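Local coordinates for YghZ aldo-keto reductase (PDB 3N6Q), which probably catalyses the NAD(P)H-dependent reduction of aldehydes or ketones to alcohols, at residues Y170-Q176 with S206-L212; Y196-R201 with S287-K291; Q279-Q283 with E310-A314. All coordinates share one frame; numbering follows the deposited sequence. Where two conformers were deposited one is given.

Contact 1: Y170-Q176 with S206-L212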
loop_
_atom_site.group_PDB
_atom_site.type_symbol
_atom_site.label_atom_id
_atom_site.label_comp_id
_atom_site.label_asym_id
_atom_site.label_seq_id
_atom_site.Cartn_x
_atom_site.Cartn_y
_atom_site.Cartn_z
ATOM N N TYR B 170 -29.061 -0.567 3.480
ATOM C CA TYR B 170 -28.725 -1.391 4.640
ATOM C C TYR B 170 -29.664 -0.960 5.746
ATOM O O TYR B 170 -29.840 0.225 5.957
ATOM C CB TYR B 170 -27.294 -1.127 5.080
ATOM C CG TYR B 170 -26.287 -1.947 4.275
ATOM C CD1 TYR B 170 -26.180 -1.767 2.885
ATOM C CD2 TYR B 170 -25.376 -2.753 4.929
ATOM C CE1 TYR B 170 -25.225 -2.519 2.120
ATOM C CE2 TYR B 170 -24.396 -3.446 4.215
ATOM C CZ TYR B 170 -24.316 -3.301 2.829
ATOM O OH TYR B 170 -23.328 -4.033 2.194
ATOM N N SER B 171 -30.240 -1.929 6.451
ATOM C CA SER B 171 -30.962 -1.607 7.711
ATOM C C SER B 171 -30.125 -0.810 8.726
ATOM O O SER B 171 -28.884 -0.782 8.686
ATOM C CB SER B 171 -31.447 -2.911 8.354
ATOM O OG SER B 171 -30.301 -3.643 8.819
ATOM N N PRO B 172 -30.804 -0.203 9.736
ATOM C CA PRO B 172 -30.056 0.398 10.835
ATOM C C PRO B 172 -28.997 -0.513 11.467
ATOM O O PRO B 172 -27.862 -0.070 11.715
ATOM C CB PRO B 172 -31.160 0.817 11.858
ATOM C CG PRO B 172 -32.435 0.884 11.066
ATOM C CD PRO B 172 -32.283 -0.101 9.890
ATOM N N GLU B 173 -29.373 -1.745 11.807
ATOM C CA GLU B 173 -28.474 -2.649 12.521
ATOM C C GLU B 173 -27.268 -2.980 11.611
ATOM O O GLU B 173 -26.126 -2.965 12.071
ATOM C CB GLU B 173 -29.243 -3.940 12.838
ATOM C CG GLU B 173 -30.470 -3.737 13.791
ATOM C CD GLU B 173 -31.703 -2.975 13.179
ATOM O OE1 GLU B 173 -31.978 -3.015 11.927
ATOM O OE2 GLU B 173 -32.432 -2.361 14.016
ATOM N N ARG B 174 -27.544 -3.307 10.342
ATOM C CA ARG B 174 -26.437 -3.572 9.376
ATOM C C ARG B 174 -25.545 -2.323 9.125
ATOM O O ARG B 174 -24.306 -2.419 9.073
ATOM C CB ARG B 174 -26.963 -4.144 8.086
ATOM C CG ARG B 174 -27.438 -5.594 8.246
ATOM C CD ARG B 174 -28.032 -6.153 6.954
ATOM N NE ARG B 174 -28.401 -7.574 7.085
ATOM C CZ ARG B 174 -27.571 -8.612 6.868
ATOM N NH1 ARG B 174 -26.257 -8.421 6.703
ATOM N NH2 ARG B 174 -28.048 -9.864 6.936
ATOM N N THR B 175 -26.175 -1.145 9.017
ATOM C CA THR B 175 -25.434 0.118 8.952
ATOM C C THR B 175 -24.515 0.300 10.128
ATOM O O THR B 175 -23.314 0.607 10.007
ATOM C CB THR B 175 -26.402 1.321 8.832
ATOM O OG1 THR B 175 -27.185 1.148 7.645
ATOM C CG2 THR B 175 -25.633 2.637 8.774
ATOM N N GLN B 176 -25.054 0.062 11.322
ATOM C CA GLN B 176 -24.208 0.186 12.482
ATOM C C GLN B 176 -23.013 -0.800 12.476
ATOM O O GLN B 176 -21.889 -0.418 12.847
ATOM C CB GLN B 176 -25.050 0.027 13.769
ATOM C CG GLN B 176 -24.203 0.002 15.047
ATOM C CD GLN B 176 -23.769 1.377 15.411
ATOM O OE1 GLN B 176 -24.535 2.329 15.263
ATOM N NE2 GLN B 176 -22.559 1.502 15.968
ATOM N N SER B 206 -37.827 3.156 10.713
ATOM C CA SER B 206 -36.931 2.088 11.120
ATOM C C SER B 206 -35.958 2.450 12.206
ATOM O O SER B 206 -35.362 1.558 12.817
ATOM C CB SER B 206 -36.084 1.592 9.939
ATOM O OG SER B 206 -35.266 2.670 9.482
ATOM N N GLY B 207 -35.658 3.718 12.340
ATOM C CA GLY B 207 -34.521 4.085 13.154
ATOM C C GLY B 207 -33.272 4.424 12.352
ATOM O O GLY B 207 -32.235 4.791 12.937
ATOM N N LEU B 208 -33.307 4.231 11.028
ATOM C CA LEU B 208 -32.104 4.629 10.218
ATOM C C LEU B 208 -31.586 6.062 10.441
ATOM O O LEU B 208 -30.367 6.316 10.670
ATOM C CB LEU B 208 -32.303 4.375 8.711
ATOM C CG LEU B 208 -30.946 4.493 7.988
ATOM C CD1 LEU B 208 -29.901 3.406 8.430
ATOM C CD2 LEU B 208 -31.154 4.467 6.484
ATOM N N LEU B 209 -32.496 7.017 10.454
ATOM C CA LEU B 209 -32.037 8.385 10.627
ATOM C C LEU B 209 -31.335 8.595 12.007
ATOM O O LEU B 209 -30.360 9.311 12.068
ATOM C CB LEU B 209 -33.152 9.427 10.329
ATOM C CG LEU B 209 -33.486 9.706 8.823
ATOM C CD1 LEU B 209 -34.231 11.010 8.621
ATOM C CD2 LEU B 209 -32.237 9.751 7.924
ATOM N N ASP B 210 -31.717 7.838 13.029
ATOM C CA ASP B 210 -31.035 7.901 14.351
ATOM C C ASP B 210 -29.600 7.334 14.133
ATOM O O ASP B 210 -28.632 7.890 14.620
ATOM C CB ASP B 210 -31.723 6.977 15.425
ATOM C CG ASP B 210 -33.175 7.396 15.793
ATOM O OD1 ASP B 210 -33.360 8.606 15.908
ATOM O OD2 ASP B 210 -34.112 6.504 15.968
ATOM N N THR B 211 -29.503 6.152 13.518
ATOM C CA THR B 211 -28.197 5.478 13.284
ATOM C C THR B 211 -27.244 6.431 12.511
ATOM O O THR B 211 -26.072 6.610 12.896
ATOM C CB THR B 211 -28.407 4.150 12.543
ATOM O OG1 THR B 211 -29.290 3.326 13.319
ATOM C CG2 THR B 211 -27.072 3.373 12.402
ATOM N N LEU B 212 -27.747 7.085 11.474
ATOM C CA LEU B 212 -26.882 7.943 10.621
ATOM C C LEU B 212 -26.385 9.141 11.433
ATOM O O LEU B 212 -25.181 9.448 11.494
ATOM C CB LEU B 212 -27.619 8.407 9.338
ATOM C CG LEU B 212 -28.116 7.267 8.419
ATOM C CD1 LEU B 212 -28.640 7.879 7.120
ATOM C CD2 LEU B 212 -26.911 6.243 8.119
HETATM O O HOH W 1 -27.359 2.128 15.562
#
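Two helices on the outside of the TIM barrel, 172-183 and 208-214, start side by side where Pro172 packs on Leu208. Their short axes lie 9.3 Å apart at a signed crossing angle of -15°, so the helices run nearly parallel, with strand 191-193 between them in sequence. The pyrrolidine ring of Pro172 packs into the start of the other segment: its CG stands 3.5 Å from Ser206 O, and its CB lies 3.5 Å from Thr211 OG1. No direct hydrogen bond joins the segments. Thr175 keeps its hydroxyl on its own helix, where OG1 donates to Ser171 O at 2.8 Å from above the carbonyl plane. With OG1 beside the backbone N (chi1 -59°) and CG2 anti to it, the methyl faces the other helix and meets Leu212 CD2 at 3.9 Å; His192 of strand 191-193 packs against Thr175, Leu208 and Leu212. Ser171 is the N-cap of its helix, its OG accepting from Arg174 N; ahead of the other helix, where Gly207 is the N-cap, Ser206 OG, also bonded to Trp202 O, accepts from Leu208 N at 2.9 Å in an ST turn. Farther along, a water donates to Gln176 OE1 at 2.8 Å and also bonds Thr211 OG1; Asn215 and Glu180 hold the same amide. The chemistry implies a van der Waals join, with the Thr175 hydroxyl spent on its own helix and water making the polar link across.

Contact 2: Y196-R201 with S287-K291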
loop_
_atom_site.group_PDB
_atom_site.type_symbol
_atom_site.label_atom_id
_atom_site.label_comp_id
_atom_site.label_asym_id
_atom_site.label_seq_id
_atom_site.Cartn_x
_atom_site.Cartn_y
_atom_site.Cartn_z
ATOM N N TYR B 196 -36.106 7.123 -0.234
ATOM C CA TYR B 196 -36.702 8.007 0.810
ATOM C C TYR B 196 -37.456 9.126 0.116
ATOM O O TYR B 196 -36.915 9.799 -0.754
ATOM C CB TYR B 196 -35.563 8.603 1.650
ATOM C CG TYR B 196 -36.056 9.378 2.863
ATOM C CD1 TYR B 196 -37.345 9.179 3.361
ATOM C CD2 TYR B 196 -35.262 10.363 3.427
ATOM C CE1 TYR B 196 -37.774 9.862 4.537
ATOM C CE2 TYR B 196 -35.713 11.099 4.537
ATOM C CZ TYR B 196 -36.938 10.815 5.094
ATOM O OH TYR B 196 -37.358 11.533 6.223
ATOM N N ASN B 197 -38.757 9.244 0.392
ATOM C CA ASN B 197 -39.536 10.322 -0.187
ATOM C C ASN B 197 -40.808 10.485 0.655
ATOM O O ASN B 197 -41.022 9.780 1.664
ATOM C CB ASN B 197 -39.909 10.009 -1.666
ATOM C CG ASN B 197 -40.570 8.624 -1.853
ATOM O OD1 ASN B 197 -41.675 8.378 -1.385
ATOM N ND2 ASN B 197 -39.902 7.739 -2.611
ATOM N N LEU B 198 -41.712 11.318 0.165
ATOM C CA LEU B 198 -42.889 11.620 0.964
ATOM C C LEU B 198 -43.736 10.382 1.227
ATOM O O LEU B 198 -44.357 10.278 2.282
ATOM C CB LEU B 198 -43.739 12.675 0.248
ATOM C CG LEU B 198 -43.607 14.117 0.699
ATOM C CD1 LEU B 198 -44.576 14.899 -0.185
ATOM C CD2 LEU B 198 -44.038 14.278 2.147
ATOM N N LEU B 199 -43.720 9.429 0.297
ATOM C CA LEU B 199 -44.584 8.264 0.344
ATOM C C LEU B 199 -43.870 7.069 0.939
ATOM O O LEU B 199 -44.468 6.026 1.099
ATOM C CB LEU B 199 -45.069 7.878 -1.066
ATOM C CG LEU B 199 -45.675 9.093 -1.781
ATOM C CD1 LEU B 199 -46.281 8.598 -3.064
ATOM C CD2 LEU B 199 -46.743 9.726 -0.879
ATOM N N ASN B 200 -42.571 7.203 1.199
ATOM C CA ASN B 200 -41.794 6.045 1.647
ATOM C C ASN B 200 -40.876 6.420 2.791
ATOM O O ASN B 200 -39.777 6.976 2.581
ATOM C CB ASN B 200 -41.017 5.385 0.494
ATOM C CG ASN B 200 -40.243 4.162 0.970
ATOM O OD1 ASN B 200 -40.269 3.827 2.158
ATOM N ND2 ASN B 200 -39.518 3.546 0.082
ATOM N N ARG B 201 -41.370 6.231 4.014
ATOM C CA ARG B 201 -40.646 6.712 5.181
ATOM C C ARG B 201 -40.057 5.625 6.039
ATOM O O ARG B 201 -39.797 5.852 7.197
ATOM C CB ARG B 201 -41.486 7.667 6.040
ATOM C CG ARG B 201 -42.082 8.735 5.133
ATOM C CD ARG B 201 -42.401 9.930 5.872
ATOM N NE ARG B 201 -43.400 10.634 5.128
ATOM C CZ ARG B 201 -44.197 11.516 5.686
ATOM N NH1 ARG B 201 -44.047 11.762 6.998
ATOM N NH2 ARG B 201 -45.100 12.148 4.928
ATOM N N SER B 287 -38.495 19.775 -1.456
ATOM C CA SER B 287 -38.323 20.694 -0.317
ATOM C C SER B 287 -38.582 19.943 0.982
ATOM O O SER B 287 -37.914 20.142 1.969
ATOM C CB SER B 287 -39.333 21.855 -0.454
ATOM O OG SER B 287 -38.966 22.690 -1.556
ATOM N N TRP B 288 -39.573 19.070 0.953
ATOM C CA TRP B 288 -39.916 18.284 2.131
ATOM C C TRP B 288 -38.783 17.426 2.638
ATOM O O TRP B 288 -38.515 17.361 3.818
ATOM C CB TRP B 288 -41.167 17.459 1.862
ATOM C CG TRP B 288 -41.665 16.730 3.087
ATOM C CD1 TRP B 288 -42.680 17.135 3.962
ATOM C CD2 TRP B 288 -41.244 15.427 3.525
ATOM N NE1 TRP B 288 -42.857 16.145 4.951
ATOM C CE2 TRP B 288 -41.969 15.116 4.716
ATOM C CE3 TRP B 288 -40.286 14.509 3.055
ATOM C CZ2 TRP B 288 -41.809 13.897 5.385
ATOM C CZ3 TRP B 288 -40.098 13.320 3.745
ATOM C CH2 TRP B 288 -40.851 13.022 4.914
ATOM N N LEU B 289 -38.073 16.762 1.721
ATOM C CA LEU B 289 -36.884 16.022 2.138
ATOM C C LEU B 289 -35.824 16.933 2.713
ATOM O O LEU B 289 -35.138 16.563 3.669
ATOM C CB LEU B 289 -36.332 15.223 0.908
ATOM C CG LEU B 289 -37.221 14.020 0.545
ATOM C CD1 LEU B 289 -36.888 13.495 -0.907
ATOM C CD2 LEU B 289 -36.940 12.856 1.573
ATOM N N LEU B 290 -35.645 18.098 2.105
ATOM C CA LEU B 290 -34.548 19.014 2.424
ATOM C C LEU B 290 -34.941 20.055 3.546
ATOM O O LEU B 290 -34.219 21.044 3.770
ATOM C CB LEU B 290 -34.205 19.831 1.198
ATOM C CG LEU B 290 -33.450 19.000 0.122
ATOM C CD1 LEU B 290 -33.251 19.806 -1.134
ATOM C CD2 LEU B 290 -32.098 18.438 0.689
ATOM N N LYS B 291 -36.062 19.803 4.214
ATOM C CA LYS B 291 -36.664 20.801 5.134
ATOM C C LYS B 291 -35.859 20.954 6.407
ATOM O O LYS B 291 -36.048 21.926 7.178
ATOM C CB LYS B 291 -38.082 20.370 5.523
ATOM C CG LYS B 291 -38.156 19.088 6.393
ATOM C CD LYS B 291 -39.670 18.608 6.505
ATOM C CE LYS B 291 -39.858 17.262 7.205
ATOM N NZ LYS B 291 -39.212 16.104 6.433
#
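Leu198 O is gripped twice by Arg201, whose guanidinium lies against Trp288. NE donates to Leu198 O at 3.0 Å with an N-H...O angle of 160°, while the bond from Arg201 NH2 to Leu198 O, 3.3 Å long, is weak; a salt bridge from NH2 to Asp329 of helix 322-334 adds a second anchor. Held by these bonds, the guanidinium turns one face to the six-membered ring of the indole, and Trp288 CZ2 sits 3.4 Å from Arg201 CZ, over the centre of the group. The two planes are 49° apart, which excludes a parallel stack. Trp288 CG is anti to its backbone N (chi1 -174°), a torsion that sends the indole across to the loop. There Leu198 CD2 lies over the five-membered ring, 3.3 Å from its centroid, in a CH-pi contact. Lys291 NZ is over the opposite face of the indole and donates to Trp288 O at 3.0 Å; Phe320 meets the ring edge-to-face. In the barrel, this joins the loop leaving strand 191-193 to the last turn of helix 281-289. The loop is shaped by a type I turn from Asn197 to Asn200 and by an Asx turn, in which Asn197 OD1 accepts from Leu199 N at 2.8 Å on a lone pair. Replacing Trp288 by an alanine is likely to leave Leu198 CD2 and the Arg201 guanidinium face without their partner and to open a gap between loop and helix. Next to the indole, Leu289 CD2 rides over the Tyr196 ring, 3.7 Å from its centroid, in a second CH-pi contact. Leu289 CD1 comes to 3.7 Å from Tyr196 O, a carbonyl buried here with no polar partner in the model.

Contact 3: Q279-Q283 with E310-A314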
loop_
_atom_site.group_PDB
_atom_site.type_symbol
_atom_site.label_atom_id
_atom_site.label_comp_id
_atom_site.label_asym_id
_atom_site.label_seq_id
_atom_site.Cartn_x
_atom_site.Cartn_y
_atom_site.Cartn_z
ATOM N N GLN B 279 -45.355 26.245 -5.437
ATOM C CA GLN B 279 -44.451 25.138 -5.875
ATOM C C GLN B 279 -45.199 24.205 -6.771
ATOM O O GLN B 279 -46.425 24.032 -6.626
ATOM C CB GLN B 279 -43.956 24.325 -4.674
ATOM C CG GLN B 279 -43.114 25.149 -3.678
ATOM C CD GLN B 279 -42.325 24.279 -2.711
ATOM O OE1 GLN B 279 -42.879 23.641 -1.794
ATOM N NE2 GLN B 279 -41.017 24.289 -2.881
ATOM N N SER B 280 -44.458 23.517 -7.667
ATOM C CA SER B 280 -45.002 22.332 -8.303
ATOM C C SER B 280 -45.020 21.214 -7.275
ATOM O O SER B 280 -44.319 21.247 -6.278
ATOM C CB SER B 280 -44.116 21.856 -9.481
ATOM O OG SER B 280 -42.809 21.567 -8.998
ATOM N N MET B 281 -45.718 20.152 -7.601
ATOM C CA MET B 281 -45.681 18.979 -6.748
ATOM C C MET B 281 -44.261 18.441 -6.542
ATOM O O MET B 281 -43.874 18.125 -5.411
ATOM C CB MET B 281 -46.623 17.893 -7.265
ATOM C CG MET B 281 -46.607 16.652 -6.401
ATOM S SD MET B 281 -47.323 16.944 -4.770
ATOM C CE MET B 281 -46.066 16.290 -3.670
ATOM N N ALA B 282 -43.467 18.379 -7.610
ATOM C CA ALA B 282 -42.069 17.867 -7.501
ATOM C C ALA B 282 -41.229 18.769 -6.584
ATOM O O ALA B 282 -40.470 18.286 -5.747
ATOM C CB ALA B 282 -41.428 17.791 -8.919
ATOM N N GLN B 283 -41.379 20.088 -6.725
ATOM C CA GLN B 283 -40.606 20.988 -5.893
ATOM C C GLN B 283 -41.009 20.780 -4.434
ATOM O O GLN B 283 -40.126 20.705 -3.575
ATOM C CB GLN B 283 -40.824 22.462 -6.275
ATOM C CG GLN B 283 -40.126 22.820 -7.613
ATOM C CD GLN B 283 -40.646 24.091 -8.224
ATOM O OE1 GLN B 283 -41.732 24.575 -7.857
ATOM N NE2 GLN B 283 -39.897 24.629 -9.198
ATOM N N GLU B 310 -36.083 23.330 -13.077
ATOM C CA GLU B 310 -37.310 23.399 -12.300
ATOM C C GLU B 310 -37.056 22.834 -10.908
ATOM O O GLU B 310 -37.449 23.412 -9.874
ATOM C CB GLU B 310 -38.395 22.592 -13.005
ATOM C CG GLU B 310 -39.838 22.875 -12.553
ATOM C CD GLU B 310 -40.323 21.981 -11.380
ATOM O OE1 GLU B 310 -39.487 21.489 -10.575
ATOM O OE2 GLU B 310 -41.559 21.784 -11.264
ATOM N N ASN B 311 -36.335 21.724 -10.848
ATOM C CA ASN B 311 -36.165 21.042 -9.504
ATOM C C ASN B 311 -35.316 21.839 -8.485
ATOM O O ASN B 311 -35.593 21.874 -7.267
ATOM C CB ASN B 311 -35.560 19.656 -9.725
ATOM C CG ASN B 311 -36.566 18.630 -10.245
ATOM O OD1 ASN B 311 -36.156 17.541 -10.646
ATOM N ND2 ASN B 311 -37.843 18.994 -10.350
ATOM N N VAL B 312 -34.298 22.530 -8.967
ATOM C CA VAL B 312 -33.371 23.206 -8.067
ATOM C C VAL B 312 -34.075 24.377 -7.388
ATOM O O VAL B 312 -33.608 24.858 -6.354
ATOM C CB VAL B 312 -32.096 23.748 -8.739
ATOM C CG1 VAL B 312 -31.140 22.574 -9.205
ATOM C CG2 VAL B 312 -32.427 24.725 -9.877
ATOM N N GLN B 313 -35.158 24.843 -7.992
ATOM C CA GLN B 313 -35.972 25.924 -7.381
ATOM C C GLN B 313 -36.725 25.491 -6.142
ATOM O O GLN B 313 -37.242 26.341 -5.377
ATOM C CB GLN B 313 -36.950 26.518 -8.401
ATOM C CG GLN B 313 -36.213 27.308 -9.489
ATOM C CD GLN B 313 -37.202 27.956 -10.421
ATOM O OE1 GLN B 313 -38.031 28.768 -9.986
ATOM N NE2 GLN B 313 -37.226 27.506 -11.676
ATOM N N ALA B 314 -36.703 24.191 -5.866
ATOM C CA ALA B 314 -37.190 23.719 -4.532
ATOM C C ALA B 314 -36.436 24.442 -3.401
ATOM O O ALA B 314 -36.990 24.671 -2.287
ATOM C CB ALA B 314 -37.052 22.195 -4.402
HETATM O O HOH W 2 -39.792 26.185 -4.830
#
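Ser280 and Gln283 form a capping box at the start of helix 281-289, and both members also reach across to Glu310 near the end of helix 305-312. Within the box, Ser280 N donates to Gln283 OE1 at 2.9 Å, and Gln283 N returns a bond to Ser280 OG at 3.1 Å. The serine hydroxyl therefore accepts from its own helix and spends its hydrogen on the other: OG donates to Glu310 OE2 at 2.6 Å, on the syn side and 28° out of the carboxylate plane. Gln283 divides its amide likewise. Its oxygen serves the box, while NE2 donates to Glu310 O at 2.8 Å, almost perfectly straight at 178° and in the amide plane. That carbonyl is shared, since Gln313 N approaches it at 3.3 Å from the opposite face of its plane. Glu310 bends at chi2 (-90°), which folds its carboxylate back over the Gln283 side chain. The second carboxylate oxygen, OE1, receives Asn311 ND2 at 3.0 Å from above the plane; Gln307 donates to Asn311 OD1 in turn. Ala314 CB also abuts the Gln283 backbone, and a water links Gln279 NE2 to Gln313 O. Arg277 and Ser287 hold the ends of the Gln279 amide. The two direct hydrogen bonds across both fall on Glu310, one on its backbone and one on its side chain. Its carboxylate would probably be favoured by the positive end of helix 281-289, and because Ser280 and Gln283 serve the box and Glu310 at once, capping and docking are probably coupled.

Overall arrangement
Contact 2 is the buried one, centred about 13 Å from the centre of the chain; contacts 1 and 3 are partly buried, each about 17 Å out. Contacts 2 and 3 share helix 281-289, using its last turn and its first, and meet where Ser287 OG approaches Gln279 NE2. Contact 1 lies about 29 Å from contact 3 between centres, but touches contact 2 through Leu209 CD1 and Tyr196 OH, 4.0 Å apart. Chemistry follows position: aromatic faces with a partly exposed arginine in contact 2, a proline and threonine methyls with a bridging water in contact 1, and direct side-chain hydrogen bonds in contact 3. Contact 1 sets two helix starts side by side, whereas contact 3 sets a capped start against a helix end.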